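Local structure of TonB-dependent siderophore receptor (Pseudomonas aeruginosa 39016, 5NEC) at residues G326-R330 and Y401-L406. The protein probably imports ferric siderophores, and drugs conjugated to siderophores, across the bacterial outer membrane with energy relayed by TonB. Residues are numbered along the deposited sequence; the frame is centred on the assembly and turned at random.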
ATOM      1  N   GLY A 326      17.415 -16.556  27.837  1.00 42.89           N
ATOM      2  CA  GLY A 326      16.002 -16.463  28.225  1.00 41.73           C
ATOM      3  C   GLY A 326      15.460 -15.071  28.541  1.00 42.04           C
ATOM      4  O   GLY A 326      14.415 -14.952  29.203  1.00 41.47           O
ATOM      5  N   SER A 327      16.153 -14.025  28.070  1.00 40.86           N
ATOM      6  CA  SER A 327      15.739 -12.635  28.307  1.00 39.98           C
ATOM      7  C   SER A 327      15.782 -11.746  27.057  1.00 38.70           C
ATOM      8  O   SER A 327      16.341 -12.105  26.012  1.00 38.99           O
ATOM      9  CB  SER A 327      16.583 -12.021  29.415  1.00 40.13           C
ATOM     10  OG  SER A 327      17.899 -11.828  28.985  1.00 39.86           O
ATOM     11  N   VAL A 328      15.166 -10.574  27.178  1.00 38.32           N
ATOM     12  CA  VAL A 328      15.000  -9.633  26.057  1.00 37.76           C
ATOM     13  C   VAL A 328      15.252  -8.201  26.525  1.00 35.62           C
ATOM     14  O   VAL A 328      14.566  -7.727  27.430  1.00 36.60           O
ATOM     15  CB  VAL A 328      13.566  -9.713  25.487  1.00 37.99           C
ATOM     16  CG1 VAL A 328      13.329  -8.634  24.441  1.00 38.69           C
ATOM     17  CG2 VAL A 328      13.281 -11.101  24.908  1.00 38.43           C
ATOM     18  N   TRP A 329      16.188  -7.511  25.880  1.00 32.98           N
ATOM     19  CA  TRP A 329      16.346  -6.067  26.076  1.00 33.63           C
ATOM     20  C   TRP A 329      15.246  -5.304  25.301  1.00 33.22           C
ATOM     21  O   TRP A 329      15.077  -5.510  24.097  1.00 32.74           O
ATOM     22  CB  TRP A 329      17.726  -5.627  25.612  1.00 34.07           C
ATOM     23  CG  TRP A 329      17.949  -4.170  25.580  1.00 33.90           C
ATOM     24  CD1 TRP A 329      17.663  -3.285  26.559  1.00 34.28           C
ATOM     25  CD2 TRP A 329      18.534  -3.425  24.510  1.00 34.38           C
ATOM     26  NE1 TRP A 329      18.049  -2.010  26.174  1.00 35.89           N
ATOM     27  CE2 TRP A 329      18.579  -2.072  24.913  1.00 34.79           C
ATOM     28  CE3 TRP A 329      19.026  -3.769  23.248  1.00 35.40           C
ATOM     29  CZ2 TRP A 329      19.086  -1.057  24.098  1.00 34.16           C
ATOM     30  CZ3 TRP A 329      19.557  -2.761  22.437  1.00 35.20           C
ATOM     31  CH2 TRP A 329      19.577  -1.416  22.875  1.00 35.08           C
ATOM     32  N   ARG A 330      14.491  -4.466  26.006  1.00 33.95           N
ATOM     33  CA  ARG A 330      13.458  -3.619  25.383  1.00 35.84           C
ATOM     34  C   ARG A 330      14.090  -2.377  24.778  1.00 36.38           C
ATOM     35  O   ARG A 330      14.088  -1.304  25.357  1.00 37.76           O
ATOM     36  CB  ARG A 330      12.386  -3.224  26.377  1.00 35.34           C
ATOM     37  CG  ARG A 330      11.489  -4.386  26.736  1.00 36.28           C
ATOM     38  CD  ARG A 330      10.603  -3.983  27.893  1.00 36.36           C
ATOM     39  NE  ARG A 330       9.523  -4.920  28.175  1.00 35.11           N
ATOM     40  CZ  ARG A 330       9.045  -5.190  29.393  1.00 34.89           C
ATOM     41  NH1 ARG A 330       9.572  -4.635  30.483  1.00 35.76           N
ATOM     42  NH2 ARG A 330       8.050  -6.061  29.534  1.00 34.53           N
ATOM     43  N   TYR A 401      13.158  -2.288  34.416  1.00 43.83           N
ATOM     44  CA  TYR A 401      12.207  -2.865  33.458  1.00 43.10           C
ATOM     45  C   TYR A 401      12.625  -2.753  31.997  1.00 43.00           C
ATOM     46  O   TYR A 401      11.794  -2.933  31.103  1.00 41.98           O
ATOM     47  CB  TYR A 401      10.790  -2.318  33.680  1.00 44.09           C
ATOM     48  CG  TYR A 401      10.297  -2.492  35.103  1.00 43.33           C
ATOM     49  CD1 TYR A 401       9.843  -3.734  35.554  1.00 41.87           C
ATOM     50  CD2 TYR A 401      10.287  -1.412  36.005  1.00 44.20           C
ATOM     51  CE1 TYR A 401       9.405  -3.908  36.861  1.00 42.15           C
ATOM     52  CE2 TYR A 401       9.840  -1.577  37.313  1.00 43.64           C
ATOM     53  CZ  TYR A 401       9.412  -2.822  37.733  1.00 42.45           C
ATOM     54  OH  TYR A 401       8.977  -2.979  39.009  1.00 45.08           O
ATOM     55  N   ASN A 402      13.912  -2.507  31.758  1.00 42.54           N
ATOM     56  CA  ASN A 402      14.479  -2.541  30.411  1.00 42.57           C
ATOM     57  C   ASN A 402      14.811  -3.952  29.928  1.00 41.54           C
ATOM     58  O   ASN A 402      15.119  -4.128  28.751  1.00 41.50           O
ATOM     59  CB  ASN A 402      15.729  -1.654  30.340  1.00 43.06           C
ATOM     60  CG  ASN A 402      15.395  -0.203  30.561  1.00 42.53           C
ATOM     61  OD1 ASN A 402      14.661   0.374  29.782  1.00 41.59           O
ATOM     62  ND2 ASN A 402      15.909   0.383  31.626  1.00 43.03           N
ATOM     63  N   CYS A 403      14.775  -4.935  30.827  1.00 41.77           N
ATOM     64  CA  CYS A 403      14.874  -6.343  30.469  1.00 42.61           C
ATOM     65  C   CYS A 403      13.577  -7.001  30.826  1.00 40.38           C
ATOM     66  O   CYS A 403      13.009  -6.702  31.873  1.00 40.99           O
ATOM     67  CB  CYS A 403      15.975  -7.054  31.266  1.00 45.33           C
ATOM     68  SG  CYS A 403      17.602  -6.403  30.896  1.00 52.71           S
ATOM     69  N   THR A 404      13.130  -7.915  29.974  1.00 38.83           N
ATOM     70  CA  THR A 404      11.975  -8.741  30.261  1.00 38.78           C
ATOM     71  C   THR A 404      12.264 -10.197  29.902  1.00 38.17           C
ATOM     72  O   THR A 404      13.355 -10.527  29.436  1.00 37.62           O
ATOM     73  CB  THR A 404      10.713  -8.223  29.521  1.00 39.28           C
ATOM     74  OG1 THR A 404       9.553  -8.903  30.017  1.00 39.72           O
ATOM     75  CG2 THR A 404      10.798  -8.424  27.999  1.00 38.92           C
ATOM     76  N   SER A 405      11.272 -11.056  30.122  1.00 38.21           N
ATOM     77  CA  SER A 405      11.360 -12.493  29.842  1.00 37.67           C
ATOM     78  C   SER A 405      11.058 -12.801  28.389  1.00 38.82           C
ATOM     79  O   SER A 405      10.116 -12.233  27.818  1.00 38.75           O
ATOM     80  CB  SER A 405      10.364 -13.224  30.748  1.00 38.56           C
ATOM     81  OG  SER A 405      10.053 -14.512  30.279  1.00 38.62           O
ATOM     82  N   LEU A 406      11.841 -13.709  27.787  1.00 38.01           N
ATOM     83  CA  LEU A 406      11.566 -14.192  26.432  1.00 38.46           C
ATOM     84  C   LEU A 406      10.244 -14.985  26.357  1.00 40.15           C
ATOM     85  O   LEU A 406       9.460 -14.832  25.397  1.00 40.93           O
ATOM     86  CB  LEU A 406      12.723 -15.033  25.931  1.00 39.62           C
ATOM     87  CG  LEU A 406      12.567 -15.768  24.594  1.00 41.39           C
ATOM     88  CD1 LEU A 406      12.464 -14.750  23.467  1.00 41.98           C
ATOM     89  CD2 LEU A 406      13.702 -16.754  24.356  1.00 41.48           C
TER
HETATM   90  O   HOH W   1      13.317  -0.208  27.645  1.00 39.36           O
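Arg330, Thr404 and Val328 bury the most surface where residues 327-330 and 403-405 pair as antiparallel strands. The Arg330 side chain, extended beyond an m chi1, reaches past the 401-404 backbone: its NH1 donates to Tyr401 O at 2.9 Å and also forms a salt bridge with Asp413, while Thr404 OG1 lies over one face of the guanidinium without a hydrogen bond to it. Arg330 N donates a hydrogen bond to Asn402 O at 2.8 Å, and a water donates to both Arg330 O (2.7 Å) and Asn402 OD1 (2.6 Å), the latter also accepting from Trp415. Val328 and Thr404 form the hydrogen-bonded pair, with Val328 N to Thr404 O and Thr404 N to Val328 O both 2.9 Å. In the TonB-dependent receptor fold, a transmembrane β-barrel enclosing a plug, this is a local extension, probably at the extracellular end, where the long loops of these receptors lie: the short strand 403-405, from the long connection after strand 357-379, adds to the start of barrel strand 327-354. Val328 and Thr404 share one sheet face, where Val328 CB lies 4.0 Å from Thr404 CG2, and Val328 CG2 also meets Leu406 CD1 at 4.0 Å. Trp329 and Cys403, a non-hydrogen-bonded pair, occupy the other face, where Cys403 is disulfide-bonded to Cys390 of the same connection. At the far end, Leu406 N donates to Gly326 O at 3.2 Å, nearly linearly.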